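Local coordinates for protein cycloalternan-forming enzyme (Listeria monocytogenes serovar 1/2a, PDB 5F7U) that is a multidomain glycoside hydrolase family 31 protein with a TIM-barrel domain and several beta-rich domains, and carries bound glycans and magnesium ions, at residues A[850-855]-A[865-870]; A[886-891]-A[927-932]; A[893-898]-A[907-912]. The protein carries 1 engineered substitution. One frame throughout, in Å; residues are numbered along the deposited sequence. Where two conformers were deposited one is given.

Interaction 1. Residues A[850-855]-A[865-870]; sequences RDISVS and VDLPAM
Ile-852 lays its CD1 methyl obliquely against the ring of Pro-868, 3.6 Å from that proline's CD. Ile-852 lies in strand 848-857 and Pro-868 directly follows strand 862-867, the two strands of an antiparallel beta hairpin in one layer of a beta-sandwich. Ile-852 brings CD1 to the proline at chi1 -30°, well short of a staggered value, which suggests some torsional strain. Its CG2 methyl runs alongside Val-865 CG1, and Val-854 CG2 lies 4.2 Å from Val-865 CG2, the two valines pointing the same way. These beta-branched side chains suit extended backbone and make the buried face, where Phe-828 and Val-830 of the other layer meet Ile-852 and Val-854.

Ser-853 and Asp-866 share the opposite, more open face and form a hydrogen-bonded pair. Ser-853 OG, in the crowded position between its own N and carbonyl carbon, rests 3.4 Å from Asp-866 CB. Asp-866 N gives a short bond of 2.8 Å to Ser-853 O, nearly along the C=O axis. The return bond from Ser-853 N to Asp-866 O is longer, 3.3 Å, but almost straight and aimed at a lone pair.

At the N-terminal end of 850-855, Arg-850 bends at chi2 (-73°) so that its aliphatic part crosses Met-870, with CD 3.8 Å from SD, while Met-870 CA sits over one face of the guanidinium. The flexible thioether can follow the arginine chain, whose NE forms a salt bridge with Asp-842.

Pro-868 ends the regular pairing, since it has no N-H to offer to the facing strand. Its CD instead lies 3.4 Å from Asp-851 O, and a water bridges the spreading backbones, donating one hydrogen to Asp-851 O at 2.7 Å and the other to Asp-866 O.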
loop_
_atom_site.group_PDB
_atom_site.type_symbol
_atom_site.label_atom_id
_atom_site.label_comp_id
_atom_site.label_asym_id
_atom_site.label_seq_id
_atom_site.Cartn_x
_atom_site.Cartn_y
_atom_site.Cartn_z
ATOM N N ARG A 850 -14.429 -11.868 18.721
ATOM C CA ARG A 850 -15.676 -11.532 19.396
ATOM C C ARG A 850 -16.652 -11.069 18.327
ATOM O O ARG A 850 -16.426 -10.045 17.678
ATOM C CB ARG A 850 -15.477 -10.421 20.438
ATOM C CG ARG A 850 -14.273 -10.572 21.356
ATOM C CD ARG A 850 -14.476 -11.673 22.377
ATOM N NE ARG A 850 -13.434 -11.621 23.390
ATOM C CZ ARG A 850 -13.298 -12.496 24.377
ATOM N NH1 ARG A 850 -14.149 -13.512 24.506
ATOM N NH2 ARG A 850 -12.297 -12.362 25.240
ATOM N N ASP A 851 -17.720 -11.843 18.141
ATOM C CA ASP A 851 -18.696 -11.566 17.093
ATOM C C ASP A 851 -19.830 -10.710 17.651
ATOM O O ASP A 851 -20.610 -11.174 18.502
ATOM C CB ASP A 851 -19.248 -12.859 16.481
ATOM C CG ASP A 851 -18.175 -13.715 15.790
ATOM O OD1 ASP A 851 -17.170 -13.186 15.228
ATOM O OD2 ASP A 851 -18.350 -14.953 15.821
ATOM N N ILE A 852 -19.893 -9.463 17.180
ATOM C CA ILE A 852 -20.876 -8.474 17.637
ATOM C C ILE A 852 -21.863 -8.272 16.507
ATOM O O ILE A 852 -21.463 -8.164 15.341
ATOM C CB ILE A 852 -20.256 -7.061 17.889
ATOM C CG1 ILE A 852 -18.785 -7.108 18.334
ATOM C CG2 ILE A 852 -21.162 -6.199 18.784
ATOM C CD1 ILE A 852 -18.546 -7.520 19.768
ATOM N N SER A 853 -23.150 -8.217 16.831
ATOM C CA SER A 853 -24.137 -7.885 15.811
ATOM C C SER A 853 -25.117 -6.842 16.317
ATOM O O SER A 853 -25.432 -6.784 17.512
ATOM C CB SER A 853 -24.863 -9.130 15.293
ATOM O OG SER A 853 -25.668 -9.710 16.298
ATOM N N VAL A 854 -25.561 -6.003 15.389
ATOM C CA VAL A 854 -26.445 -4.868 15.695
ATOM C C VAL A 854 -27.646 -5.011 14.780
ATOM O O VAL A 854 -27.487 -5.296 13.599
ATOM C CB VAL A 854 -25.751 -3.492 15.488
ATOM C CG1 VAL A 854 -26.735 -2.333 15.676
ATOM C CG2 VAL A 854 -24.552 -3.345 16.432
ATOM N N SER A 855 -28.834 -4.849 15.359
ATOM C CA SER A 855 -30.070 -4.833 14.592
ATOM C C SER A 855 -30.807 -3.522 14.807
ATOM O O SER A 855 -31.469 -3.303 15.839
ATOM C CB SER A 855 -30.956 -6.044 14.924
ATOM O OG SER A 855 -32.114 -6.043 14.083
ATOM N N VAL A 865 -28.346 -4.729 20.355
ATOM C CA VAL A 865 -26.942 -5.133 20.223
ATOM C C VAL A 865 -26.772 -6.498 20.884
ATOM O O VAL A 865 -27.142 -6.680 22.055
ATOM C CB VAL A 865 -25.972 -4.102 20.839
ATOM C CG1 VAL A 865 -24.513 -4.552 20.658
ATOM C CG2 VAL A 865 -26.174 -2.733 20.205
ATOM N N ASP A 866 -26.252 -7.446 20.111
ATOM C CA ASP A 866 -25.971 -8.776 20.603
ATOM C C ASP A 866 -24.491 -8.844 20.907
ATOM O O ASP A 866 -23.652 -8.904 19.996
ATOM C CB ASP A 866 -26.393 -9.830 19.582
ATOM C CG ASP A 866 -27.909 -9.973 19.466
ATOM O OD1 ASP A 866 -28.683 -9.411 20.303
ATOM O OD2 ASP A 866 -28.340 -10.680 18.524
ATOM N N LEU A 867 -24.181 -8.786 22.198
ATOM C CA LEU A 867 -22.800 -8.784 22.662
ATOM C C LEU A 867 -22.398 -10.216 23.047
ATOM O O LEU A 867 -23.127 -10.885 23.775
ATOM C CB LEU A 867 -22.674 -7.816 23.841
ATOM C CG LEU A 867 -21.335 -7.415 24.453
ATOM C CD1 LEU A 867 -20.545 -6.494 23.533
ATOM C CD2 LEU A 867 -21.606 -6.739 25.787
ATOM N N PRO A 868 -21.260 -10.714 22.520
ATOM C CA PRO A 868 -20.854 -12.067 22.885
ATOM C C PRO A 868 -20.223 -12.037 24.278
ATOM O O PRO A 868 -20.096 -10.952 24.857
ATOM C CB PRO A 868 -19.811 -12.405 21.815
ATOM C CG PRO A 868 -19.154 -11.097 21.540
ATOM C CD PRO A 868 -20.260 -10.063 21.654
ATOM N N ALA A 869 -19.827 -13.199 24.800
ATOM C CA ALA A 869 -19.019 -13.248 26.017
ATOM C C ALA A 869 -17.776 -12.361 25.821
ATOM O O ALA A 869 -17.158 -12.387 24.751
ATOM C CB ALA A 869 -18.614 -14.676 26.320
ATOM N N MET A 870 -17.453 -11.556 26.833
ATOM C CA MET A 870 -16.283 -10.658 26.795
ATOM C C MET A 870 -15.480 -10.832 28.079
ATOM O O MET A 870 -16.031 -11.212 29.115
ATOM C CB MET A 870 -16.706 -9.185 26.671
ATOM C CG MET A 870 -17.551 -8.827 25.457
ATOM S SD MET A 870 -16.688 -8.960 23.872
ATOM C CE MET A 870 -15.695 -7.472 23.896
HETATM O O HOH W 1 -23.262 -11.610 19.049
#

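Interaction 2. Residues A[886-891]-A[927-932]; sequences VTIDGA and AKQAIV
Backbone hydrogen bonds set the register of this antiparallel pair. Thr-887 and Val-932 exchange two nearly straight bonds, each 2.9 Å: Thr-887 N to Val-932 O and Val-932 N to Thr-887 O, both in the carbonyl plane. Asp-889 N then reaches Ala-930 O at 2.8 Å, from above the carbonyl plane.

One side chain continues the ladder. With CG beside its own backbone N (chi1 -66°), Asp-889 brings OD1 to Ala-930 N at 2.8 Å, where its own backbone is already turning away; the N-H meets the carboxylate from above its plane.

Two waters complete the polar network. One links Thr-887 OG1, Gly-890 N and Ala-930 O, so this carbonyl is gripped twice; the other donates to both Asp-889 OD2 and Lys-928 O.

Apolar contacts occupy the buried face. Ile-888 CG1 lies 4.0 Å from Ile-931 CG1, the two side chains side by side. Val-886 CG1 touches Ile-931 CG2 at 4.3 Å. Val-920 and Ala-922 of the other layer meet this face. On the reverse, Thr-887 OG1 packs 3.5 Å from Val-932 CB.

Asp-889 and Gly-890 both have positive phi, which glycine adopts easily and aspartate tolerates; they form the type I' turn of the two-residue beta hairpin 885-888/891-892, closed by bonds between Ile-888 and Ala-891. Strand 929-934 pairs with 885-888 on its other side, an arrangement at the edge of a beta-sandwich layer.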
loop_
_atom_site.group_PDB
_atom_site.type_symbol
_atom_site.label_atom_id
_atom_site.label_comp_id
_atom_site.label_asym_id
_atom_site.label_seq_id
_atom_site.Cartn_x
_atom_site.Cartn_y
_atom_site.Cartn_z
ATOM N N VAL A 886 -32.968 1.533 28.583
ATOM C CA VAL A 886 -32.017 0.571 28.014
ATOM C C VAL A 886 -32.094 -0.680 28.875
ATOM O O VAL A 886 -32.096 -0.579 30.090
ATOM C CB VAL A 886 -30.571 1.118 27.957
ATOM C CG1 VAL A 886 -29.607 0.082 27.378
ATOM C CG2 VAL A 886 -30.508 2.384 27.108
ATOM N N THR A 887 -32.169 -1.841 28.233
ATOM C CA THR A 887 -32.160 -3.112 28.945
ATOM C C THR A 887 -30.971 -3.960 28.535
ATOM O O THR A 887 -30.451 -3.840 27.415
ATOM C CB THR A 887 -33.437 -3.931 28.679
ATOM O OG1 THR A 887 -33.553 -4.145 27.270
ATOM C CG2 THR A 887 -34.677 -3.216 29.207
ATOM N N ILE A 888 -30.533 -4.806 29.459
ATOM C CA ILE A 888 -29.543 -5.822 29.158
ATOM C C ILE A 888 -30.141 -7.114 29.680
ATOM O O ILE A 888 -30.479 -7.208 30.859
ATOM C CB ILE A 888 -28.168 -5.542 29.801
ATOM C CG1 ILE A 888 -27.621 -4.181 29.328
ATOM C CG2 ILE A 888 -27.202 -6.675 29.457
ATOM C CD1 ILE A 888 -26.236 -3.819 29.846
ATOM N N ASP A 889 -30.297 -8.084 28.781
ATOM C CA ASP A 889 -30.982 -9.353 29.077
ATOM C C ASP A 889 -32.396 -9.142 29.647
ATOM O O ASP A 889 -32.854 -9.900 30.510
ATOM C CB ASP A 889 -30.098 -10.267 29.961
ATOM C CG ASP A 889 -28.829 -10.735 29.242
ATOM O OD1 ASP A 889 -28.827 -10.795 27.997
ATOM O OD2 ASP A 889 -27.827 -11.064 29.931
ATOM N N GLY A 890 -33.072 -8.101 29.155
ATOM C CA GLY A 890 -34.438 -7.753 29.580
ATOM C C GLY A 890 -34.530 -6.871 30.811
ATOM O O GLY A 890 -35.601 -6.328 31.104
ATOM N N ALA A 891 -33.425 -6.751 31.550
ATOM C CA ALA A 891 -33.395 -6.012 32.814
ATOM C C ALA A 891 -32.959 -4.577 32.569
ATOM O O ALA A 891 -31.945 -4.338 31.898
ATOM C CB ALA A 891 -32.464 -6.687 33.813
ATOM N N ALA A 927 -20.951 -15.026 29.073
ATOM C CA ALA A 927 -22.171 -15.384 28.375
ATOM C C ALA A 927 -22.550 -14.240 27.458
ATOM O O ALA A 927 -22.123 -13.104 27.677
ATOM C CB ALA A 927 -23.297 -15.646 29.368
ATOM N N LYS A 928 -23.347 -14.550 26.436
ATOM C CA LYS A 928 -23.910 -13.541 25.533
ATOM C C LYS A 928 -24.837 -12.609 26.309
ATOM O O LYS A 928 -25.490 -13.034 27.271
ATOM C CB LYS A 928 -24.687 -14.202 24.396
ATOM C CG LYS A 928 -23.846 -15.086 23.475
ATOM C CD LYS A 928 -24.645 -15.672 22.304
ATOM C CE LYS A 928 -25.182 -14.621 21.320
ATOM N NZ LYS A 928 -24.200 -13.618 20.776
ATOM N N GLN A 929 -24.874 -11.342 25.906
ATOM C CA GLN A 929 -25.757 -10.355 26.535
ATOM C C GLN A 929 -26.545 -9.625 25.471
ATOM O O GLN A 929 -25.979 -9.171 24.483
ATOM C CB GLN A 929 -24.972 -9.361 27.397
ATOM C CG GLN A 929 -24.335 -10.006 28.628
ATOM C CD GLN A 929 -23.626 -8.995 29.491
ATOM O OE1 GLN A 929 -22.436 -8.726 29.300
ATOM N NE2 GLN A 929 -24.351 -8.412 30.436
ATOM N N ALA A 930 -27.849 -9.510 25.689
ATOM C CA ALA A 930 -28.746 -8.869 24.730
ATOM C C ALA A 930 -29.075 -7.442 25.180
ATOM O O ALA A 930 -29.820 -7.250 26.144
ATOM C CB ALA A 930 -30.009 -9.709 24.557
ATOM N N ILE A 931 -28.517 -6.450 24.480
ATOM C CA ILE A 931 -28.688 -5.036 24.833
ATOM C C ILE A 931 -29.777 -4.472 23.926
ATOM O O ILE A 931 -29.730 -4.668 22.712
ATOM C CB ILE A 931 -27.372 -4.226 24.652
ATOM C CG1 ILE A 931 -26.258 -4.759 25.580
ATOM C CG2 ILE A 931 -27.602 -2.724 24.872
ATOM C CD1 ILE A 931 -24.866 -4.236 25.237
ATOM N N VAL A 932 -30.769 -3.807 24.512
ATOM C CA VAL A 932 -31.807 -3.139 23.710
ATOM C C VAL A 932 -31.923 -1.680 24.129
ATOM O O VAL A 932 -32.088 -1.381 25.327
ATOM C CB VAL A 932 -33.182 -3.848 23.805
ATOM C CG1 VAL A 932 -34.202 -3.149 22.930
ATOM C CG2 VAL A 932 -33.074 -5.311 23.391
HETATM O O HOH W 2 -32.437 -6.528 26.795
HETATM O O HOH W 3 -25.952 -13.062 30.116
#

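Interaction 3. Residues A[893-898]-A[907-912]; sequences VAKADT and TGYYYD
The ring of Tyr-909 turns one face to the backbone at Lys-895, whose side chain crosses it obliquely. Lys-895 CA sits 4.0 Å from the ring centroid, 28° off the normal, in a CH-pi contact, and farther out its CB lies 3.6 Å from Tyr-909 CZ. Tyr-909 takes this pose because its CG occupies the crowded position between backbone N and carbonyl carbon (chi1 79°). Val-893 O meets the edge of the ring, in its plane, 3.6 Å from Tyr-909 CE1. CB and CG of Lys-895 lie by CZ and OH of the tyrosine, the chain then runs on past the hydroxyl, and a water joins NZ to Tyr-909 OH; the ammonium also has a salt bridge to Glu-882.

Tyr-910 is turned differently. Its CG is anti to the backbone N (chi1 166°), so the ring presents an edge to the opposite backbone, with CD1 3.4 Å from Ala-896 O and Asp-897 O also near the ring plane. That Ala-896 carbonyl accepts a hydrogen from a water which in turn receives Tyr-911 N-H.

At Gly-908 the backbones come close, its CA 3.2 Å from Ala-894 O; a CB there would collide with that oxygen and also jam against the preceding carbonyl. Val-893 lays CB and CG2 against the bare glycine. Ala-896, small enough for its buried place, gives N-H to Tyr-909 O at 2.7 Å, nearly along the C=O axis. Tyr-909 N in turn bonds to Ala-894 O at 3.0 Å, from above the carbonyl plane.

Both neighbours of Lys-895 thus bond to Tyr-909, the pattern of an isolated parallel bridge. It adds an irregular segment to the edge strand 908-912 of a beta-sandwich, the connection running through helix 899-904, which Thr-898 N-caps.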
loop_
_atom_site.group_PDB
_atom_site.type_symbol
_atom_site.label_atom_id
_atom_site.label_comp_id
_atom_site.label_asym_id
_atom_site.label_seq_id
_atom_site.Cartn_x
_atom_site.Cartn_y
_atom_site.Cartn_z
ATOM N N VAL A 893 -31.281 -1.094 32.828
ATOM C CA VAL A 893 -30.050 -0.544 33.386
ATOM C C VAL A 893 -30.220 0.943 33.672
ATOM O O VAL A 893 -30.972 1.640 32.978
ATOM C CB VAL A 893 -28.791 -0.859 32.535
ATOM C CG1 VAL A 893 -28.613 -2.370 32.394
ATOM C CG2 VAL A 893 -28.840 -0.172 31.173
ATOM N N ALA A 894 -29.518 1.417 34.701
ATOM C CA ALA A 894 -29.789 2.733 35.276
ATOM C C ALA A 894 -29.258 3.861 34.414
ATOM O O ALA A 894 -28.110 3.821 33.970
ATOM C CB ALA A 894 -29.210 2.831 36.685
ATOM N N LYS A 895 -30.096 4.869 34.193
ATOM C CA LYS A 895 -29.653 6.094 33.550
ATOM C C LYS A 895 -28.643 6.827 34.439
ATOM O O LYS A 895 -28.904 7.100 35.626
ATOM C CB LYS A 895 -30.850 6.989 33.239
ATOM C CG LYS A 895 -30.501 8.287 32.531
ATOM C CD LYS A 895 -31.625 9.293 32.712
ATOM C CE LYS A 895 -31.421 10.509 31.835
ATOM N NZ LYS A 895 -31.967 10.270 30.468
ATOM N N ALA A 896 -27.485 7.131 33.864
ATOM C CA ALA A 896 -26.516 8.003 34.525
ATOM C C ALA A 896 -26.700 9.428 34.030
ATOM O O ALA A 896 -26.700 9.684 32.820
ATOM C CB ALA A 896 -25.096 7.513 34.281
ATOM N N ASP A 897 -26.869 10.352 34.970
ATOM C CA ASP A 897 -27.090 11.758 34.627
ATOM C C ASP A 897 -25.818 12.495 34.211
ATOM O O ASP A 897 -25.894 13.473 33.465
ATOM C CB ASP A 897 -27.795 12.507 35.768
ATOM C CG ASP A 897 -29.256 12.112 35.916
ATOM O OD1 ASP A 897 -29.917 11.826 34.888
ATOM O OD2 ASP A 897 -29.753 12.093 37.068
ATOM N N THR A 898 -24.662 12.041 34.702
ATOM C CA THR A 898 -23.366 12.644 34.351
ATOM C C THR A 898 -22.383 11.579 33.904
ATOM O O THR A 898 -22.498 10.403 34.281
ATOM C CB THR A 898 -22.700 13.389 35.536
ATOM O OG1 THR A 898 -22.338 12.446 36.557
ATOM C CG2 THR A 898 -23.607 14.481 36.113
ATOM N N THR A 907 -23.058 -1.179 35.496
ATOM C CA THR A 907 -23.772 -1.187 34.224
ATOM C C THR A 907 -24.576 0.098 34.223
ATOM O O THR A 907 -24.845 0.662 35.292
ATOM C CB THR A 907 -24.774 -2.352 34.093
ATOM O OG1 THR A 907 -25.740 -2.276 35.147
ATOM C CG2 THR A 907 -24.076 -3.707 34.148
ATOM N N GLY A 908 -24.983 0.553 33.043
ATOM C CA GLY A 908 -25.859 1.712 32.954
ATOM C C GLY A 908 -25.815 2.332 31.579
ATOM O O GLY A 908 -25.184 1.785 30.687
ATOM N N TYR A 909 -26.501 3.461 31.411
ATOM C CA TYR A 909 -26.431 4.221 30.160
ATOM C C TYR A 909 -26.361 5.725 30.384
ATOM O O TYR A 909 -26.766 6.223 31.425
ATOM C CB TYR A 909 -27.556 3.831 29.196
ATOM C CG TYR A 909 -28.914 4.430 29.485
ATOM C CD1 TYR A 909 -29.755 3.855 30.445
ATOM C CD2 TYR A 909 -29.382 5.552 28.765
ATOM C CE1 TYR A 909 -31.018 4.376 30.698
ATOM C CE2 TYR A 909 -30.653 6.088 29.019
ATOM C CZ TYR A 909 -31.458 5.497 29.987
ATOM O OH TYR A 909 -32.707 6.006 30.258
ATOM N N TYR A 910 -25.823 6.434 29.395
ATOM C CA TYR A 910 -25.631 7.878 29.461
ATOM C C TYR A 910 -25.819 8.429 28.060
ATOM O O TYR A 910 -25.458 7.762 27.088
ATOM C CB TYR A 910 -24.227 8.196 29.990
ATOM C CG TYR A 910 -23.783 9.637 29.805
ATOM C CD1 TYR A 910 -24.243 10.651 30.662
ATOM C CD2 TYR A 910 -22.903 9.991 28.773
ATOM C CE1 TYR A 910 -23.835 11.973 30.492
ATOM C CE2 TYR A 910 -22.491 11.313 28.593
ATOM C CZ TYR A 910 -22.961 12.293 29.448
ATOM O OH TYR A 910 -22.550 13.592 29.269
ATOM N N TYR A 911 -26.349 9.643 27.944
ATOM C CA TYR A 911 -26.545 10.245 26.622
ATOM C C TYR A 911 -25.693 11.494 26.448
ATOM O O TYR A 911 -25.832 12.458 27.197
ATOM C CB TYR A 911 -28.034 10.534 26.355
ATOM C CG TYR A 911 -28.302 10.997 24.941
ATOM C CD1 TYR A 911 -28.220 10.098 23.867
ATOM C CD2 TYR A 911 -28.614 12.338 24.662
ATOM C CE1 TYR A 911 -28.451 10.520 22.576
ATOM C CE2 TYR A 911 -28.844 12.764 23.351
ATOM C CZ TYR A 911 -28.762 11.846 22.322
ATOM O OH TYR A 911 -28.991 12.229 21.021
ATOM N N ASP A 912 -24.801 11.453 25.455
ATOM C CA ASP A 912 -23.942 12.570 25.091
ATOM C C ASP A 912 -24.724 13.422 24.090
ATOM O O ASP A 912 -24.847 13.051 22.926
ATOM C CB ASP A 912 -22.646 12.007 24.477
ATOM C CG ASP A 912 -21.649 13.076 24.028
ATOM O OD1 ASP A 912 -21.990 14.272 23.878
ATOM O OD2 ASP A 912 -20.474 12.682 23.816
HETATM O O HOH W 4 -27.666 -0.282 36.113
HETATM O O HOH W 5 -33.260 8.358 29.259
HETATM O O HOH W 6 -28.057 10.270 30.321
#

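How the interactions relate
From the N terminus, interaction 1 comes first and is complete before the others begin: it closes the short hairpin loop between strands 848-857 and 862-867. Interaction 2 joins residues 886-891 to 927-932 across a much longer excursion, and interaction 3, which closes the loop around helix 899-904, is nested within it. Strand 929-934 links the first two, lying between strands 862-867 and 885-888 in one sheet, with bonds such as Val-865 N to Ile-931 O. Interaction 3 meets interaction 2 through Val-893 and Tyr-909, which touch Val-886, and so ties edge strand 908-912 of the facing sheet to this layer. Interactions 1 and 3 do not touch.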